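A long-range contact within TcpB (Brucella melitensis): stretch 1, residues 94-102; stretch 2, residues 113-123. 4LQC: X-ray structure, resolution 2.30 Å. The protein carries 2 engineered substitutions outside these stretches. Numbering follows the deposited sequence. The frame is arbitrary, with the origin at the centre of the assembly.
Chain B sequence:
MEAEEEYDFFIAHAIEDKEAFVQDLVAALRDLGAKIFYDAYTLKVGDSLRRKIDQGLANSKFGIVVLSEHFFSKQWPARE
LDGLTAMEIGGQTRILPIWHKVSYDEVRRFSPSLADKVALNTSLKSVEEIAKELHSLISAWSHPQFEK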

# COMPACT_ATOMS: atom_id res chain seq x y z
N ARG B 94 -11.86 18.04 -7.79
CA ARG B 94 -10.64 18.79 -7.56
C ARG B 94 -9.83 18.11 -6.47
O ARG B 94 -8.77 18.60 -6.09
CB ARG B 94 -10.98 20.24 -7.18
CG ARG B 94 -11.66 21.04 -8.28
CD ARG B 94 -12.14 22.41 -7.78
NE ARG B 94 -11.02 23.26 -7.36
CZ ARG B 94 -11.14 24.40 -6.68
NH1 ARG B 94 -12.33 24.85 -6.32
NH2 ARG B 94 -10.05 25.09 -6.35
N ILE B 95 -10.33 16.99 -5.96
CA ILE B 95 -9.62 16.22 -4.93
C ILE B 95 -9.01 14.94 -5.52
O ILE B 95 -9.72 14.12 -6.09
CB ILE B 95 -10.54 15.88 -3.73
CG1 ILE B 95 -11.13 17.15 -3.10
CG2 ILE B 95 -9.78 15.12 -2.65
CD1 ILE B 95 -10.12 17.92 -2.28
N LEU B 96 -7.70 14.80 -5.38
CA LEU B 96 -6.97 13.64 -5.92
C LEU B 96 -6.32 12.91 -4.77
O LEU B 96 -5.25 13.30 -4.31
CB LEU B 96 -5.87 14.10 -6.88
CG LEU B 96 -6.28 15.23 -7.82
CD1 LEU B 96 -5.06 15.81 -8.52
CD2 LEU B 96 -7.28 14.70 -8.82
N PRO B 97 -6.95 11.83 -4.31
CA PRO B 97 -6.38 10.97 -3.27
C PRO B 97 -5.16 10.27 -3.80
O PRO B 97 -5.11 9.93 -4.99
CB PRO B 97 -7.48 9.92 -3.05
CG PRO B 97 -8.73 10.56 -3.56
CD PRO B 97 -8.28 11.37 -4.73
N ILE B 98 -4.19 10.03 -2.93
CA ILE B 98 -3.11 9.11 -3.24
C ILE B 98 -3.04 8.08 -2.14
O ILE B 98 -2.89 8.44 -0.96
CB ILE B 98 -1.76 9.81 -3.33
CG1 ILE B 98 -1.77 10.80 -4.48
CG2 ILE B 98 -0.66 8.78 -3.55
CD1 ILE B 98 -0.57 11.71 -4.47
N TRP B 99 -3.17 6.80 -2.51
CA TRP B 99 -3.10 5.71 -1.56
C TRP B 99 -1.65 5.46 -1.24
O TRP B 99 -0.83 5.27 -2.14
CB TRP B 99 -3.70 4.43 -2.15
CG TRP B 99 -5.20 4.45 -2.35
CD1 TRP B 99 -5.98 5.52 -2.71
CD2 TRP B 99 -6.09 3.34 -2.18
NE1 TRP B 99 -7.30 5.14 -2.78
CE2 TRP B 99 -7.40 3.81 -2.46
CE3 TRP B 99 -5.91 2.00 -1.83
CZ2 TRP B 99 -8.52 2.97 -2.40
CZ3 TRP B 99 -7.03 1.17 -1.76
CH2 TRP B 99 -8.31 1.66 -2.05
N HIS B 100 -1.30 5.46 0.04
CA HIS B 100 0.10 5.23 0.43
C HIS B 100 0.24 4.25 1.59
O HIS B 100 -0.13 4.54 2.73
CB HIS B 100 0.79 6.57 0.74
CG HIS B 100 2.26 6.47 0.98
ND1 HIS B 100 3.13 5.91 0.07
CD2 HIS B 100 3.02 6.88 2.03
CE1 HIS B 100 4.36 5.96 0.56
NE2 HIS B 100 4.32 6.55 1.74
N LYS B 101 0.76 3.07 1.29
CA LYS B 101 0.98 2.03 2.29
C LYS B 101 -0.30 1.65 3.05
O LYS B 101 -0.27 1.37 4.25
CB LYS B 101 2.13 2.43 3.23
CG LYS B 101 3.48 2.54 2.48
CD LYS B 101 4.59 3.30 3.24
CE LYS B 101 5.11 2.53 4.46
NZ LYS B 101 5.53 1.14 4.15
N VAL B 102 -1.43 1.66 2.34
CA VAL B 102 -2.68 1.10 2.87
C VAL B 102 -3.15 -0.06 2.02
O VAL B 102 -2.76 -0.21 0.86
CB VAL B 102 -3.83 2.13 2.89
CG1 VAL B 102 -3.65 3.11 4.03
CG2 VAL B 102 -3.91 2.85 1.56
N SER B 113 -16.79 4.36 -0.18
CA SER B 113 -16.78 5.21 -1.38
C SER B 113 -15.35 5.62 -1.78
O SER B 113 -15.00 5.64 -2.96
CB SER B 113 -17.65 6.44 -1.17
OG SER B 113 -17.53 6.91 0.15
N LEU B 114 -14.53 5.92 -0.79
CA LEU B 114 -13.13 6.24 -1.04
C LEU B 114 -12.38 5.00 -1.56
O LEU B 114 -11.48 5.11 -2.39
CB LEU B 114 -12.50 6.73 0.25
CG LEU B 114 -11.36 7.74 0.18
CD1 LEU B 114 -11.62 8.80 -0.87
CD2 LEU B 114 -11.24 8.37 1.55
N ALA B 115 -12.77 3.82 -1.08
CA ALA B 115 -12.07 2.58 -1.41
C ALA B 115 -12.34 2.13 -2.85
O ALA B 115 -11.58 1.34 -3.44
CB ALA B 115 -12.43 1.47 -0.43
N ASP B 116 -13.44 2.63 -3.40
CA ASP B 116 -13.83 2.28 -4.76
C ASP B 116 -13.50 3.38 -5.76
O ASP B 116 -13.47 3.14 -6.96
CB ASP B 116 -15.31 1.92 -4.81
CG ASP B 116 -15.62 0.65 -4.05
OD1 ASP B 116 -14.71 -0.21 -3.96
OD2 ASP B 116 -16.76 0.51 -3.54
N LYS B 117 -13.26 4.58 -5.24
CA LYS B 117 -12.82 5.70 -6.06
C LYS B 117 -11.38 5.50 -6.54
O LYS B 117 -10.44 5.43 -5.74
CB LYS B 117 -12.94 7.01 -5.30
CG LYS B 117 -12.61 8.23 -6.12
CD LYS B 117 -12.38 9.45 -5.23
CE LYS B 117 -11.89 10.63 -6.03
NZ LYS B 117 -11.87 11.88 -5.18
N VAL B 118 -11.22 5.39 -7.85
CA VAL B 118 -9.91 5.16 -8.45
C VAL B 118 -8.99 6.33 -8.14
O VAL B 118 -9.38 7.49 -8.26
CB VAL B 118 -10.02 5.00 -9.97
CG1 VAL B 118 -8.65 4.67 -10.55
CG2 VAL B 118 -11.00 3.90 -10.30
N ALA B 119 -7.76 6.00 -7.74
CA ALA B 119 -6.81 7.01 -7.34
C ALA B 119 -5.37 6.56 -7.59
O ALA B 119 -5.11 5.42 -7.93
CB ALA B 119 -7.00 7.37 -5.89
N LEU B 120 -4.45 7.49 -7.42
CA LEU B 120 -3.03 7.18 -7.53
C LEU B 120 -2.65 6.30 -6.35
O LEU B 120 -3.29 6.35 -5.30
CB LEU B 120 -2.23 8.48 -7.54
CG LEU B 120 -2.55 9.45 -8.68
CD1 LEU B 120 -2.23 10.88 -8.29
CD2 LEU B 120 -1.73 9.04 -9.89
N ASN B 121 -1.61 5.50 -6.52
CA ASN B 121 -1.22 4.49 -5.56
C ASN B 121 0.30 4.38 -5.65
O ASN B 121 0.84 4.10 -6.72
CB ASN B 121 -1.91 3.15 -5.92
CG ASN B 121 -1.66 2.03 -4.89
OD1 ASN B 121 -0.59 1.96 -4.27
ND2 ASN B 121 -2.64 1.14 -4.74
N THR B 122 0.99 4.61 -4.53
CA THR B 122 2.46 4.61 -4.54
C THR B 122 3.10 3.23 -4.70
O THR B 122 4.32 3.13 -4.91
CB THR B 122 3.03 5.24 -3.25
OG1 THR B 122 2.53 4.53 -2.11
CG2 THR B 122 2.64 6.70 -3.17
N SER B 123 2.29 2.18 -4.60
CA SER B 123 2.82 0.84 -4.79
C SER B 123 2.85 0.47 -6.27
O SER B 123 3.47 -0.52 -6.66
CB SER B 123 2.01 -0.18 -3.99
OG SER B 123 0.76 -0.44 -4.61
O HOH W 1 -9.74 6.61 -3.72
O HOH W 2 1.47 2.14 -1.39
O HOH W 3 -1.47 1.81 -0.89

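The two stretches meet as neighbouring parallel β-strands, a short pairing that is flanked by the packing of Pro97 and Trp99 against the end of a helix and extended at its far end by a polar cluster around Thr122. Together they bury 643 Å² of surface.

The strand pairing rests on two backbone hydrogen bonds that both involve Trp99. Trp99 N donates to Leu120 O at 2.8 Å, and Trp99 O accepts from Thr122 N at 3.1 Å; angles of 170° and 168° at the hydrogens make both nearly linear. Trp99 thus reaches to residues before and after its partner Asn121, as expected of a parallel ladder. The same two carbonyls also receive CA-H...O contacts, from Ile98 CA to Leu120 O (3.4 Å) and from Asn121 CA to Trp99 O (3.5 Å).

Side chains alternate between the faces of this sheet. Ile98 and Leu120 share one face, where Ile98 CG1 lies 3.8 Å from Leu120 CD1. Trp99 and Asn121 occupy the other, and from there the indole extends to the last turn of the helix. Its edge meets the backbone carbonyls of that turn, with Trp99 CZ2 3.7 Å from Leu114 O and Trp99 CH2 3.6 Å from Ala115 O. Pro97 CG reaches the same turn, 4.3 Å from Leu114 CD1. Water 1 completes the junction: it accepts from Trp99 NE1 (3.0 Å) and donates to Leu114 O (2.7 Å) and Lys117 O (2.4 Å), so the indole N-H is linked through one solvent molecule to one carbonyl in the last turn and one just beyond the helix.

Ala119 CB touches both Pro97 and Trp99, 3.8 Å from Pro97 CB and 3.8 Å from Trp99 CD1. Lys117, the first residue to depart from helical geometry, sets out sideways, but its extended all-t side chain brings its end near the first strand, where Lys117 NZ donates to Ile95 O at 3.2 Å. The end of the chain lies by the proline ring, with Pro97 CD 3.7 Å from Lys117 NZ.

Beyond the paired residues, Thr122 points toward the first stretch. Thr122 OG1 forms a short, 2.6 Å hydrogen bond with His100 ND1, lying near the plane of the imidazole at its edge. Water 2 joins the cluster, 2.7 Å from Thr122 OG1, and accepts from Lys101 N at 2.9 Å. Thr122 CG2 also lies 3.9 Å from Ile98 CG2. Within the second stretch, Asn121 OD1 accepts from both Ser123 N (2.9 Å) and Ser123 OG (2.8 Å), bracing the chain as it leaves the strand.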